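Local structure of probable acetyltransferase (Pseudomonas aeruginosa PAO1, 2EUI) at residues Glu39-Arg44 against Gln65-Phe70; Asp12-Leu17 against Ser47-Ala52; Asn82-Ala87 against Asp97-His102; Arg22-Met27 against Ala90-Val95. The protein is of unknown function but belongs to the GNAT family, and so probably transfers an acyl group, perhaps acetyl from acetyl-CoA, to an unidentified acceptor. All blocks are in the same frame, centred on the assembly; numbering follows the deposited sequence.

In the fold
All four contacts tie helices to the mixed sheet of a GNAT fold or to each other. Contacts 1 and 2 use helices 31-44 and 11-24 with the neighbouring strands 60-71 and 48-53; their centres lie about 12 Å apart. Contact 3 sits within the unit strand 76-86, helix 92-109, strand 112-120, about 11 Å from the centre of contact 2. Helix 92-109 also serves contact 4, whose other half is the end of helix 11-24. Both segments of contact 2 precede those of contact 3, while those of contact 4 alternate with each. Contact 1 is about 20 Å from contact 4, centre to centre, yet contacts 1, 3 and 4 all touch the second subunit of the dimer.

Contact 1: Glu39-Arg44 against Gln65-Phe70; sequences EKRLRR and QLYPSF
Helix 31-44 meets the central sheet of the GNAT fold where Arg41 leans on Gln65 and Tyr67 of strand 60-71, beside the dimer interface. The arginine touches with its aliphatic part: CG comes within 4.4 Å of Tyr67 CE1, approaching the ring obliquely, and also lies against the end of the Gln65 side chain. The Arg41 and Gln65 side chains cross at about a right angle, with guanidinium and amide planes 45° apart. Bends at chi2 and chi3 curl the arginine chain back beside its own helix, so that Lys40 CB lies 3.5 Å above one face of the guanidinium, toward the rim. Arginine suits the place because its methylenes can pack while its charge finds partners: NH1 makes a salt bridge with Glu46, and Phe37 of the same helix, and Phe70 of the second subunit, give cation-pi contacts. Tyr67 likewise combines a packing ring with a polar end, its OH hydrogen-bonding to Ser72 of the second subunit. On the helix, one turn apart, Arg43 grips Glu39 side-on in a salt bridge: Arg43 NE and Arg43 NH2 both reach Glu39 OE2, each at 3.2 Å, with that oxygen 11° out of the guanidinium plane.

Contact 2: Asp12-Leu17 against Ser47-Ala52; sequences DLLAPL and SVIYLA
A buried, wholly apolar contact seats helix 11-24 on the sheet through Leu14, whose two methyls divide between Ile49 and Leu51 of strand 48-53. Leu14 CD2 meets Ile49 CG2 at 3.7 Å and lies 4.0 Å from Ile49 CD1, while Leu14 CD1 reaches Leu51 CD2 at 3.8 Å. With its CG trans to the backbone N (chi1 172°), Leu14 stretches straight out from the helix, and the fork at its end spans the two strand residues. Being two apart on the strand, Ile49 and Leu51 both present methyls to the buried face under the helix, where branched aliphatic chains fit. Tyr50 points to the other side of the strand, where it meets helix 92-109, including His102 edge-to-face. Strand 48-53 runs between strands 2-5 and 60-71, antiparallel to both, and the salt bridge from Asp12 to Arg35 joins helix 11-24 to helix 31-44.

Contact 3: Asn82-Ala87 against Asp97-His102; sequences NDIYVA and DHLLQH
Ile84 of strand 76-86 sends its side chain into helix 92-109, between Leu99 and Leu100. From CB, directed toward the helix, the longer branch leaves trans to the backbone N (chi1 175°), and this carries it across the gap between strand and helix. CG1 is the first atom to touch, 4.0 Å from Leu100 CD2. The tip, CD1, does most of the work: it lies 3.7 Å from Leu100 CD2 and 3.8 Å from Leu100 CG, and lies 3.9 Å from both Leu99 CB and Leu99 CD1. The Ile84 and Leu100 chains cross at about a right angle, so the isoleucine tip meets the leucine on its CG and CD2 side. Isoleucine suits the place: its beta-branch fits a strand, and its longer arm reaches the helix. Around this core, Tyr130 of helix 124-131 packs on Ile84 and Val129 on Leu100. Just before Ile84, Asn82 and Asp83 together sit opposite the single residue Gln65, forming a classic beta bulge; a bulge in this fourth strand is a familiar GNAT feature. The contact thus holds strand to helix in the beta-alpha-beta crossover that leads to the parallel strand 112-120, the core of the GNAT fold.

Contact 4: Arg22-Met27 against Ala90-Val95; sequences REFYGM and ARRQLV
The rings of Phe24 and Tyr25 and the guanidinium of Arg92 come together around one water. Phe24 CD2 sits over the centre of the Tyr25 ring, 3.6 Å above its plane. Water 1 lies in plane at the edges of both the Phe24 ring and the Arg92 guanidinium. Phe24 CE2 approaches that same guanidinium near its plane, 4.5 Å from Arg92 NH1. Arg92 NH2 donates to water 1 at 2.7 Å, and a weak bond of 3.4 Å joins the water to Tyr25 OH. The nearly extended arginine spans the surface between the helices, and Val125 and Val129 of helix 124-131 pack on it. Arg92 opens helix 92-109 after the N-cap Arg91; in GNAT relatives this helix start commonly binds CoA pyrophosphate, a role only inferred here, with no cofactor seen and Leu94 at the signature's first glycine. Across the contact, helix 11-24 ends in a Schellman motif: Met27 N (selenomethionine) bonds to Arg22 O and Gly26 N to Glu23 O, with Gly26 at a positive phi that glycine tolerates easily.

Contact 1: Glu39-Arg44 against Gln65-Phe70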
loop_
_atom_site.group_PDB
_atom_site.type_symbol
_atom_site.label_atom_id
_atom_site.label_comp_id
_atom_site.label_asym_id
_atom_site.label_seq_id
_atom_site.Cartn_x
_atom_site.Cartn_y
_atom_site.Cartn_z
ATOM N N GLU A 39 -17.794 -0.120 1.997
ATOM C CA GLU A 39 -18.318 -0.644 3.237
ATOM C C GLU A 39 -17.215 -1.443 3.919
ATOM O O GLU A 39 -16.884 -1.191 5.072
ATOM C CB GLU A 39 -19.529 -1.532 2.966
ATOM C CG GLU A 39 -20.636 -1.383 3.989
ATOM C CD GLU A 39 -21.609 -2.546 3.948
ATOM O OE1 GLU A 39 -22.037 -2.914 2.829
ATOM O OE2 GLU A 39 -21.943 -3.088 5.033
ATOM N N LYS A 40 -16.633 -2.396 3.200
ATOM C CA LYS A 40 -15.569 -3.214 3.759
ATOM C C LYS A 40 -14.479 -2.355 4.362
ATOM O O LYS A 40 -13.973 -2.661 5.438
ATOM C CB LYS A 40 -14.961 -4.109 2.691
ATOM C CG LYS A 40 -15.889 -5.179 2.206
ATOM C CD LYS A 40 -15.136 -6.145 1.337
ATOM C CE LYS A 40 -16.054 -7.233 0.821
ATOM N NZ LYS A 40 -15.296 -8.216 0.011
ATOM N N ARG A 41 -14.125 -1.277 3.670
ATOM C CA ARG A 41 -13.079 -0.374 4.141
ATOM C C ARG A 41 -13.509 0.402 5.372
ATOM O O ARG A 41 -12.770 0.460 6.356
ATOM C CB ARG A 41 -12.662 0.583 3.016
ATOM C CG ARG A 41 -11.202 0.413 2.605
ATOM C CD ARG A 41 -10.827 -1.059 2.479
ATOM N NE ARG A 41 -11.380 -1.630 1.262
ATOM C CZ ARG A 41 -11.621 -2.924 1.073
ATOM N NH1 ARG A 41 -11.371 -3.814 2.026
ATOM N NH2 ARG A 41 -12.106 -3.332 -0.087
ATOM N N LEU A 42 -14.696 1.002 5.319
ATOM C CA LEU A 42 -15.213 1.737 6.466
ATOM C C LEU A 42 -15.439 0.757 7.605
ATOM O O LEU A 42 -14.892 0.913 8.690
ATOM C CB LEU A 42 -16.539 2.434 6.129
ATOM C CG LEU A 42 -16.481 3.716 5.295
ATOM C CD1 LEU A 42 -17.881 4.174 4.931
ATOM C CD2 LEU A 42 -15.761 4.783 6.089
ATOM N N ARG A 43 -16.226 -0.275 7.340
ATOM C CA ARG A 43 -16.539 -1.282 8.350
ATOM C C ARG A 43 -15.318 -1.974 8.985
ATOM O O ARG A 43 -15.270 -2.146 10.205
ATOM C CB ARG A 43 -17.494 -2.324 7.753
ATOM C CG ARG A 43 -18.103 -3.289 8.753
ATOM C CD ARG A 43 -19.061 -4.254 8.070
ATOM N NE ARG A 43 -20.340 -3.640 7.701
ATOM C CZ ARG A 43 -21.329 -3.402 8.560
ATOM N NH1 ARG A 43 -21.186 -3.724 9.838
ATOM N NH2 ARG A 43 -22.461 -2.853 8.141
ATOM N N ARG A 44 -14.335 -2.365 8.177
ATOM C CA ARG A 44 -13.150 -3.037 8.713
ATOM C C ARG A 44 -12.092 -2.053 9.183
ATOM O O ARG A 44 -11.091 -2.447 9.768
ATOM C CB ARG A 44 -12.539 -3.977 7.666
ATOM C CG ARG A 44 -13.486 -5.055 7.198
ATOM C CD ARG A 44 -12.923 -5.931 6.087
ATOM N NE ARG A 44 -14.023 -6.645 5.438
ATOM C CZ ARG A 44 -13.888 -7.574 4.499
ATOM N NH1 ARG A 44 -12.683 -7.933 4.077
ATOM N NH2 ARG A 44 -14.965 -8.133 3.971
ATOM N N GLN A 65 -8.765 9.536 0.455
ATOM C CA GLN A 65 -8.571 8.212 1.044
ATOM C C GLN A 65 -7.106 7.797 1.103
ATOM O O GLN A 65 -6.350 7.939 0.135
ATOM C CB GLN A 65 -9.379 7.126 0.313
ATOM C CG GLN A 65 -9.327 5.758 1.003
ATOM C CD GLN A 65 -10.315 4.750 0.411
ATOM O OE1 GLN A 65 -10.387 4.563 -0.814
ATOM N NE2 GLN A 65 -11.074 4.091 1.281
ATOM N N LEU A 66 -6.712 7.302 2.267
ATOM C CA LEU A 66 -5.353 6.853 2.469
ATOM C C LEU A 66 -5.406 5.442 3.010
ATOM O O LEU A 66 -6.349 5.079 3.708
ATOM C CB LEU A 66 -4.630 7.759 3.473
ATOM C CG LEU A 66 -4.519 9.260 3.175
ATOM C CD1 LEU A 66 -5.793 9.980 3.578
ATOM C CD2 LEU A 66 -3.364 9.821 3.948
ATOM N N TYR A 67 -4.406 4.638 2.663
ATOM C CA TYR A 67 -4.325 3.271 3.169
ATOM C C TYR A 67 -3.128 3.157 4.095
ATOM O O TYR A 67 -2.016 3.527 3.733
ATOM C CB TYR A 67 -4.181 2.260 2.030
ATOM C CG TYR A 67 -5.346 2.248 1.079
ATOM C CD1 TYR A 67 -6.659 2.256 1.556
ATOM C CD2 TYR A 67 -5.146 2.249 -0.301
ATOM C CE1 TYR A 67 -7.745 2.271 0.680
ATOM C CE2 TYR A 67 -6.224 2.263 -1.187
ATOM C CZ TYR A 67 -7.519 2.274 -0.689
ATOM O OH TYR A 67 -8.590 2.267 -1.550
ATOM N N PRO A 68 -3.345 2.644 5.311
ATOM C CA PRO A 68 -2.279 2.474 6.302
ATOM C C PRO A 68 -1.248 1.427 5.865
ATOM O O PRO A 68 -1.612 0.369 5.352
ATOM C CB PRO A 68 -3.043 2.037 7.542
ATOM C CG PRO A 68 -4.139 1.204 6.951
ATOM C CD PRO A 68 -4.609 2.069 5.804
ATOM N N SER A 69 0.035 1.729 6.053
ATOM C CA SER A 69 1.099 0.797 5.693
ATOM C C SER A 69 2.304 0.942 6.620
ATOM O O SER A 69 2.260 1.708 7.576
ATOM C CB SER A 69 1.532 0.998 4.238
ATOM O OG SER A 69 2.296 -0.120 3.794
ATOM N N PHE A 70 3.373 0.205 6.335
ATOM C CA PHE A 70 4.575 0.243 7.172
ATOM C C PHE A 70 5.861 0.054 6.380
ATOM O O PHE A 70 5.860 -0.435 5.252
ATOM C CB PHE A 70 4.532 -0.869 8.240
ATOM C CG PHE A 70 3.405 -0.740 9.216
ATOM C CD1 PHE A 70 3.498 0.121 10.302
ATOM C CD2 PHE A 70 2.229 -1.452 9.032
ATOM C CE1 PHE A 70 2.437 0.270 11.179
ATOM C CE2 PHE A 70 1.169 -1.304 9.907
ATOM C CZ PHE A 70 1.279 -0.439 10.982
#

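Contact 2: Asp12-Leu17 against Ser47-Ala52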
loop_
_atom_site.group_PDB
_atom_site.type_symbol
_atom_site.label_atom_id
_atom_site.label_comp_id
_atom_site.label_asym_id
_atom_site.label_seq_id
_atom_site.Cartn_x
_atom_site.Cartn_y
_atom_site.Cartn_z
ATOM N N ASP A 12 -23.716 6.303 2.642
ATOM C CA ASP A 12 -24.664 6.751 1.629
ATOM C C ASP A 12 -24.347 8.128 1.070
ATOM O O ASP A 12 -24.672 8.427 -0.082
ATOM C CB ASP A 12 -26.094 6.746 2.175
ATOM C CG ASP A 12 -26.649 5.341 2.349
ATOM O OD1 ASP A 12 -26.462 4.500 1.439
ATOM O OD2 ASP A 12 -27.280 5.081 3.398
ATOM N N LEU A 13 -23.709 8.968 1.878
ATOM C CA LEU A 13 -23.367 10.308 1.429
ATOM C C LEU A 13 -22.150 10.280 0.506
ATOM O O LEU A 13 -22.069 11.044 -0.457
ATOM C CB LEU A 13 -23.083 11.220 2.629
ATOM C CG LEU A 13 -22.705 12.648 2.224
ATOM C CD1 LEU A 13 -23.857 13.284 1.462
ATOM C CD2 LEU A 13 -22.362 13.468 3.440
ATOM N N LEU A 14 -21.227 9.368 0.802
ATOM C CA LEU A 14 -19.982 9.227 0.055
ATOM C C LEU A 14 -20.025 8.266 -1.129
ATOM O O LEU A 14 -19.269 8.431 -2.091
ATOM C CB LEU A 14 -18.868 8.807 1.023
ATOM C CG LEU A 14 -17.509 8.415 0.454
ATOM C CD1 LEU A 14 -16.855 9.634 -0.183
ATOM C CD2 LEU A 14 -16.651 7.826 1.566
ATOM N N ALA A 15 -20.899 7.264 -1.063
ATOM C CA ALA A 15 -21.016 6.284 -2.141
ATOM C C ALA A 15 -21.186 6.929 -3.523
ATOM O O ALA A 15 -20.422 6.654 -4.447
ATOM C CB ALA A 15 -22.163 5.358 -1.862
ATOM N N PRO A 16 -22.187 7.802 -3.683
ATOM C CA PRO A 16 -22.362 8.426 -4.995
ATOM C C PRO A 16 -21.159 9.245 -5.467
ATOM O O PRO A 16 -20.834 9.261 -6.663
ATOM C CB PRO A 16 -23.633 9.258 -4.815
ATOM C CG PRO A 16 -23.621 9.577 -3.357
ATOM C CD PRO A 16 -23.206 8.278 -2.733
ATOM N N LEU A 17 -20.492 9.921 -4.538
ATOM C CA LEU A 17 -19.329 10.720 -4.917
ATOM C C LEU A 17 -18.131 9.835 -5.244
ATOM O O LEU A 17 -17.259 10.229 -6.014
ATOM C CB LEU A 17 -18.942 11.696 -3.808
ATOM C CG LEU A 17 -17.935 12.721 -4.338
ATOM C CD1 LEU A 17 -18.582 13.496 -5.487
ATOM C CD2 LEU A 17 -17.500 13.662 -3.225
ATOM N N SER A 47 -8.890 1.774 6.060
ATOM C CA SER A 47 -8.415 2.987 5.423
ATOM C C SER A 47 -8.982 4.168 6.169
ATOM O O SER A 47 -9.918 4.020 6.952
ATOM C CB SER A 47 -8.877 3.054 3.972
ATOM O OG SER A 47 -10.232 3.446 3.908
ATOM N N VAL A 48 -8.396 5.334 5.937
ATOM C CA VAL A 48 -8.860 6.561 6.554
ATOM C C VAL A 48 -9.396 7.380 5.396
ATOM O O VAL A 48 -8.674 7.650 4.437
ATOM C CB VAL A 48 -7.712 7.345 7.230
ATOM C CG1 VAL A 48 -8.246 8.629 7.839
ATOM C CG2 VAL A 48 -7.054 6.497 8.287
ATOM N N ILE A 49 -10.669 7.747 5.482
ATOM C CA ILE A 49 -11.324 8.544 4.456
ATOM C C ILE A 49 -11.719 9.900 5.032
ATOM O O ILE A 49 -12.510 9.973 5.966
ATOM C CB ILE A 49 -12.595 7.828 3.947
ATOM C CG1 ILE A 49 -12.188 6.587 3.150
ATOM C CG2 ILE A 49 -13.474 8.792 3.128
ATOM C CD1 ILE A 49 -13.351 5.771 2.651
ATOM N N TYR A 50 -11.163 10.976 4.485
ATOM C CA TYR A 50 -11.513 12.308 4.963
ATOM C C TYR A 50 -12.569 12.905 4.046
ATOM O O TYR A 50 -12.507 12.748 2.831
ATOM C CB TYR A 50 -10.283 13.222 5.010
ATOM C CG TYR A 50 -9.280 12.840 6.067
ATOM C CD1 TYR A 50 -9.637 12.794 7.415
ATOM C CD2 TYR A 50 -7.979 12.481 5.718
ATOM C CE1 TYR A 50 -8.724 12.392 8.390
ATOM C CE2 TYR A 50 -7.057 12.078 6.682
ATOM C CZ TYR A 50 -7.436 12.034 8.015
ATOM O OH TYR A 50 -6.531 11.610 8.962
ATOM N N LEU A 51 -13.541 13.578 4.654
ATOM C CA LEU A 51 -14.639 14.202 3.931
ATOM C C LEU A 51 -14.669 15.709 4.143
ATOM O O LEU A 51 -14.660 16.175 5.283
ATOM C CB LEU A 51 -15.986 13.630 4.401
ATOM C CG LEU A 51 -16.208 12.120 4.322
ATOM C CD1 LEU A 51 -17.552 11.737 4.945
ATOM C CD2 LEU A 51 -16.123 11.687 2.873
ATOM N N ALA A 52 -14.708 16.463 3.046
ATOM C CA ALA A 52 -14.791 17.926 3.114
ATOM C C ALA A 52 -16.272 18.289 3.033
ATOM O O ALA A 52 -16.912 18.081 1.995
ATOM C CB ALA A 52 -14.026 18.571 1.947
#

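Contact 3: Asn82-Ala87 against Asp97-His102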
loop_
_atom_site.group_PDB
_atom_site.type_symbol
_atom_site.label_atom_id
_atom_site.label_comp_id
_atom_site.label_asym_id
_atom_site.label_seq_id
_atom_site.Cartn_x
_atom_site.Cartn_y
_atom_site.Cartn_z
ATOM N N ASN A 82 -4.185 6.925 -2.066
ATOM C CA ASN A 82 -4.757 6.424 -3.310
ATOM C C ASN A 82 -5.701 7.391 -4.009
ATOM O O ASN A 82 -5.540 7.644 -5.204
ATOM C CB ASN A 82 -5.513 5.111 -3.065
ATOM C CG ASN A 82 -6.230 4.607 -4.312
ATOM O OD1 ASN A 82 -7.115 3.753 -4.236
ATOM N ND2 ASN A 82 -5.842 5.132 -5.468
ATOM N N ASP A 83 -6.678 7.913 -3.261
ATOM C CA ASP A 83 -7.691 8.810 -3.818
ATOM C C ASP A 83 -7.788 10.208 -3.227
ATOM O O ASP A 83 -7.610 10.430 -2.030
ATOM C CB ASP A 83 -9.093 8.198 -3.697
ATOM C CG ASP A 83 -9.097 6.695 -3.816
ATOM O OD1 ASP A 83 -8.734 6.180 -4.899
ATOM O OD2 ASP A 83 -9.473 6.030 -2.818
ATOM N N ILE A 84 -8.114 11.142 -4.105
ATOM C CA ILE A 84 -8.316 12.534 -3.757
ATOM C C ILE A 84 -9.297 12.969 -4.846
ATOM O O ILE A 84 -9.130 12.620 -6.009
ATOM C CB ILE A 84 -6.971 13.344 -3.779
ATOM C CG1 ILE A 84 -7.249 14.822 -3.526
ATOM C CG2 ILE A 84 -6.238 13.163 -5.096
ATOM C CD1 ILE A 84 -7.733 15.124 -2.133
ATOM N N TYR A 85 -10.352 13.678 -4.476
ATOM C CA TYR A 85 -11.327 14.087 -5.483
ATOM C C TYR A 85 -12.334 15.126 -5.032
ATOM O O TYR A 85 -12.863 15.073 -3.919
ATOM C CB TYR A 85 -12.089 12.863 -5.989
ATOM C CG TYR A 85 -13.103 13.166 -7.068
ATOM C CD1 TYR A 85 -12.702 13.357 -8.392
ATOM C CD2 TYR A 85 -14.463 13.248 -6.773
ATOM C CE1 TYR A 85 -13.635 13.617 -9.395
ATOM C CE2 TYR A 85 -15.401 13.509 -7.769
ATOM C CZ TYR A 85 -14.980 13.690 -9.072
ATOM O OH TYR A 85 -15.891 13.958 -10.060
ATOM N N VAL A 86 -12.606 16.066 -5.923
ATOM C CA VAL A 86 -13.566 17.122 -5.637
ATOM C C VAL A 86 -14.711 17.034 -6.639
ATOM O O VAL A 86 -14.516 16.608 -7.766
ATOM C CB VAL A 86 -12.912 18.514 -5.745
ATOM C CG1 VAL A 86 -13.916 19.581 -5.358
ATOM C CG2 VAL A 86 -11.680 18.585 -4.849
ATOM N N ALA A 87 -15.908 17.421 -6.219
ATOM C CA ALA A 87 -17.063 17.393 -7.110
ATOM C C ALA A 87 -17.050 18.647 -8.005
ATOM O O ALA A 87 -16.518 19.693 -7.619
ATOM C CB ALA A 87 -18.349 17.334 -6.289
ATOM N N ASP A 97 -7.024 20.917 -1.495
ATOM C CA ASP A 97 -6.025 21.382 -0.534
ATOM C C ASP A 97 -6.315 21.033 0.917
ATOM O O ASP A 97 -5.551 20.302 1.547
ATOM C CB ASP A 97 -5.857 22.894 -0.644
ATOM C CG ASP A 97 -4.682 23.285 -1.508
ATOM O OD1 ASP A 97 -4.628 22.855 -2.683
ATOM O OD2 ASP A 97 -3.812 24.032 -1.003
ATOM N N HIS A 98 -7.402 21.577 1.452
ATOM C CA HIS A 98 -7.770 21.317 2.832
ATOM C C HIS A 98 -7.683 19.841 3.143
ATOM O O HIS A 98 -7.241 19.452 4.219
ATOM C CB HIS A 98 -9.182 21.818 3.108
ATOM C CG HIS A 98 -9.290 23.307 3.164
ATOM N ND1 HIS A 98 -8.653 24.061 4.125
ATOM C CD2 HIS A 98 -9.949 24.185 2.371
ATOM C CE1 HIS A 98 -8.914 25.339 3.923
ATOM N NE2 HIS A 98 -9.700 25.442 2.866
ATOM N N LEU A 99 -8.109 19.016 2.199
ATOM C CA LEU A 99 -8.065 17.583 2.399
ATOM C C LEU A 99 -6.620 17.125 2.539
ATOM O O LEU A 99 -6.216 16.601 3.581
ATOM C CB LEU A 99 -8.732 16.871 1.224
ATOM C CG LEU A 99 -10.261 16.876 1.235
ATOM C CD1 LEU A 99 -10.766 16.277 -0.052
ATOM C CD2 LEU A 99 -10.782 16.099 2.433
ATOM N N LEU A 100 -5.844 17.343 1.483
ATOM C CA LEU A 100 -4.442 16.955 1.455
ATOM C C LEU A 100 -3.650 17.480 2.645
ATOM O O LEU A 100 -2.809 16.773 3.193
ATOM C CB LEU A 100 -3.810 17.407 0.136
ATOM C CG LEU A 100 -4.410 16.700 -1.092
ATOM C CD1 LEU A 100 -3.790 17.246 -2.363
ATOM C CD2 LEU A 100 -4.181 15.188 -0.971
ATOM N N GLN A 101 -3.917 18.713 3.057
ATOM C CA GLN A 101 -3.210 19.275 4.197
ATOM C C GLN A 101 -3.594 18.520 5.460
ATOM O O GLN A 101 -2.737 18.090 6.223
ATOM C CB GLN A 101 -3.556 20.747 4.374
ATOM C CG GLN A 101 -2.890 21.376 5.581
ATOM C CD GLN A 101 -3.785 22.390 6.247
ATOM O OE1 GLN A 101 -4.913 22.073 6.642
ATOM N NE2 GLN A 101 -3.296 23.619 6.379
ATOM N N HIS A 102 -4.889 18.370 5.682
ATOM C CA HIS A 102 -5.376 17.659 6.851
ATOM C C HIS A 102 -4.756 16.254 6.853
ATOM O O HIS A 102 -4.336 15.745 7.895
ATOM C CB HIS A 102 -6.902 17.580 6.789
ATOM C CG HIS A 102 -7.546 17.149 8.070
ATOM N ND1 HIS A 102 -7.608 15.830 8.467
ATOM C CD2 HIS A 102 -8.160 17.864 9.042
ATOM C CE1 HIS A 102 -8.233 15.752 9.629
ATOM N NE2 HIS A 102 -8.579 16.973 9.998
#

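Contact 4: Arg22-Met27 against Ala90-Val95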
loop_
_atom_site.group_PDB
_atom_site.type_symbol
_atom_site.label_atom_id
_atom_site.label_comp_id
_atom_site.label_asym_id
_atom_site.label_seq_id
_atom_site.Cartn_x
_atom_site.Cartn_y
_atom_site.Cartn_z
ATOM N N ARG A 22 -14.416 7.391 -9.703
ATOM C CA ARG A 22 -14.006 6.253 -10.502
ATOM C C ARG A 22 -14.402 6.468 -11.951
ATOM O O ARG A 22 -13.664 6.116 -12.871
ATOM C CB ARG A 22 -14.658 4.969 -9.966
ATOM C CG ARG A 22 -14.236 4.583 -8.542
ATOM C CD ARG A 22 -14.890 3.290 -8.072
ATOM N NE ARG A 22 -14.651 2.190 -9.005
ATOM C CZ ARG A 22 -15.478 1.854 -9.992
ATOM N NH1 ARG A 22 -16.602 2.533 -10.167
ATOM N NH2 ARG A 22 -15.186 0.852 -10.805
ATOM N N GLU A 23 -15.574 7.051 -12.162
ATOM C CA GLU A 23 -16.038 7.292 -13.520
ATOM C C GLU A 23 -15.167 8.345 -14.179
ATOM O O GLU A 23 -14.782 8.206 -15.343
ATOM C CB GLU A 23 -17.491 7.759 -13.514
ATOM C CG GLU A 23 -18.454 6.756 -12.950
ATOM C CD GLU A 23 -19.881 7.249 -12.986
ATOM O OE1 GLU A 23 -20.158 8.330 -12.410
ATOM O OE2 GLU A 23 -20.731 6.552 -13.589
ATOM N N PHE A 24 -14.852 9.388 -13.419
ATOM C CA PHE A 24 -14.047 10.488 -13.922
ATOM C C PHE A 24 -12.676 10.037 -14.395
ATOM O O PHE A 24 -12.048 10.702 -15.214
ATOM C CB PHE A 24 -13.886 11.554 -12.841
ATOM C CG PHE A 24 -13.094 12.745 -13.284
ATOM C CD1 PHE A 24 -13.702 13.782 -13.980
ATOM C CD2 PHE A 24 -11.726 12.817 -13.031
ATOM C CE1 PHE A 24 -12.957 14.881 -14.419
ATOM C CE2 PHE A 24 -10.973 13.905 -13.466
ATOM C CZ PHE A 24 -11.590 14.942 -14.162
ATOM N N TYR A 25 -12.209 8.907 -13.878
ATOM C CA TYR A 25 -10.897 8.400 -14.251
ATOM C C TYR A 25 -10.906 7.193 -15.191
ATOM O O TYR A 25 -9.902 6.492 -15.322
ATOM C CB TYR A 25 -10.082 8.093 -12.989
ATOM C CG TYR A 25 -9.580 9.346 -12.314
ATOM C CD1 TYR A 25 -8.610 10.141 -12.916
ATOM C CD2 TYR A 25 -10.106 9.762 -11.092
ATOM C CE1 TYR A 25 -8.176 11.325 -12.319
ATOM C CE2 TYR A 25 -9.679 10.943 -10.484
ATOM C CZ TYR A 25 -8.714 11.719 -11.099
ATOM O OH TYR A 25 -8.271 12.874 -10.491
ATOM N N GLY A 26 -12.042 6.949 -15.834
ATOM C CA GLY A 26 -12.113 5.870 -16.802
ATOM C C GLY A 26 -12.640 4.513 -16.403
ATOM O O GLY A 26 -12.437 3.534 -17.126
HETATM N N MSE A 27 -13.329 4.421 -15.281
HETATM C CA MSE A 27 -13.839 3.123 -14.897
HETATM C C MSE A 27 -15.349 3.009 -15.129
HETATM O O MSE A 27 -16.051 4.017 -15.347
HETATM C CB MSE A 27 -13.494 2.856 -13.433
HETATM C CG MSE A 27 -12.058 3.176 -13.040
HETATM SE SE MSE A 27 -10.683 2.328 -14.101
HETATM C CE MSE A 27 -9.594 3.874 -14.275
ATOM N N ALA A 90 -17.988 21.997 -6.638
ATOM C CA ALA A 90 -16.984 22.490 -5.710
ATOM C C ALA A 90 -15.731 22.892 -6.477
ATOM O O ALA A 90 -15.450 22.358 -7.554
ATOM C CB ALA A 90 -16.650 21.405 -4.685
ATOM N N ARG A 91 -14.981 23.840 -5.929
ATOM C CA ARG A 91 -13.749 24.280 -6.572
ATOM C C ARG A 91 -12.665 23.280 -6.220
ATOM O O ARG A 91 -12.325 23.110 -5.048
ATOM C CB ARG A 91 -13.360 25.673 -6.081
ATOM C CG ARG A 91 -14.293 26.169 -5.014
ATOM C CD ARG A 91 -14.042 27.601 -4.655
ATOM N NE ARG A 91 -14.919 27.972 -3.553
ATOM C CZ ARG A 91 -14.932 29.164 -2.971
ATOM N NH1 ARG A 91 -14.103 30.118 -3.391
ATOM N NH2 ARG A 91 -15.774 29.393 -1.963
ATOM N N ARG A 92 -12.150 22.615 -7.249
ATOM C CA ARG A 92 -11.105 21.605 -7.109
ATOM C C ARG A 92 -10.016 21.955 -6.093
ATOM O O ARG A 92 -9.966 21.380 -5.000
ATOM C CB ARG A 92 -10.472 21.333 -8.487
ATOM C CG ARG A 92 -9.291 20.364 -8.483
ATOM C CD ARG A 92 -9.193 19.601 -9.816
ATOM N NE ARG A 92 -8.009 18.735 -9.884
ATOM C CZ ARG A 92 -7.906 17.659 -10.665
ATOM N NH1 ARG A 92 -8.919 17.304 -11.451
ATOM N NH2 ARG A 92 -6.792 16.931 -10.661
ATOM N N GLN A 93 -9.158 22.904 -6.461
ATOM C CA GLN A 93 -8.035 23.332 -5.625
ATOM C C GLN A 93 -8.360 23.684 -4.171
ATOM O O GLN A 93 -7.805 23.080 -3.247
ATOM C CB GLN A 93 -7.312 24.502 -6.296
ATOM C CG GLN A 93 -6.110 25.019 -5.518
ATOM C CD GLN A 93 -5.055 25.632 -6.427
ATOM O OE1 GLN A 93 -5.381 26.329 -7.398
ATOM N NE2 GLN A 93 -3.784 25.382 -6.115
ATOM N N LEU A 94 -9.236 24.662 -3.964
ATOM C CA LEU A 94 -9.613 25.054 -2.610
ATOM C C LEU A 94 -9.906 23.846 -1.695
ATOM O O LEU A 94 -9.402 23.770 -0.570
ATOM C CB LEU A 94 -10.839 25.968 -2.664
ATOM C CG LEU A 94 -11.499 26.287 -1.320
ATOM C CD1 LEU A 94 -10.469 26.882 -0.372
ATOM C CD2 LEU A 94 -12.657 27.253 -1.534
ATOM N N VAL A 95 -10.711 22.905 -2.188
ATOM C CA VAL A 95 -11.094 21.715 -1.426
ATOM C C VAL A 95 -10.042 20.612 -1.425
ATOM O O VAL A 95 -9.787 19.987 -0.384
ATOM C CB VAL A 95 -12.444 21.141 -1.940
ATOM C CG1 VAL A 95 -12.651 19.707 -1.436
ATOM C CG2 VAL A 95 -13.585 22.029 -1.456
HETATM O O HOH W 1 -7.451 15.327 -12.721
#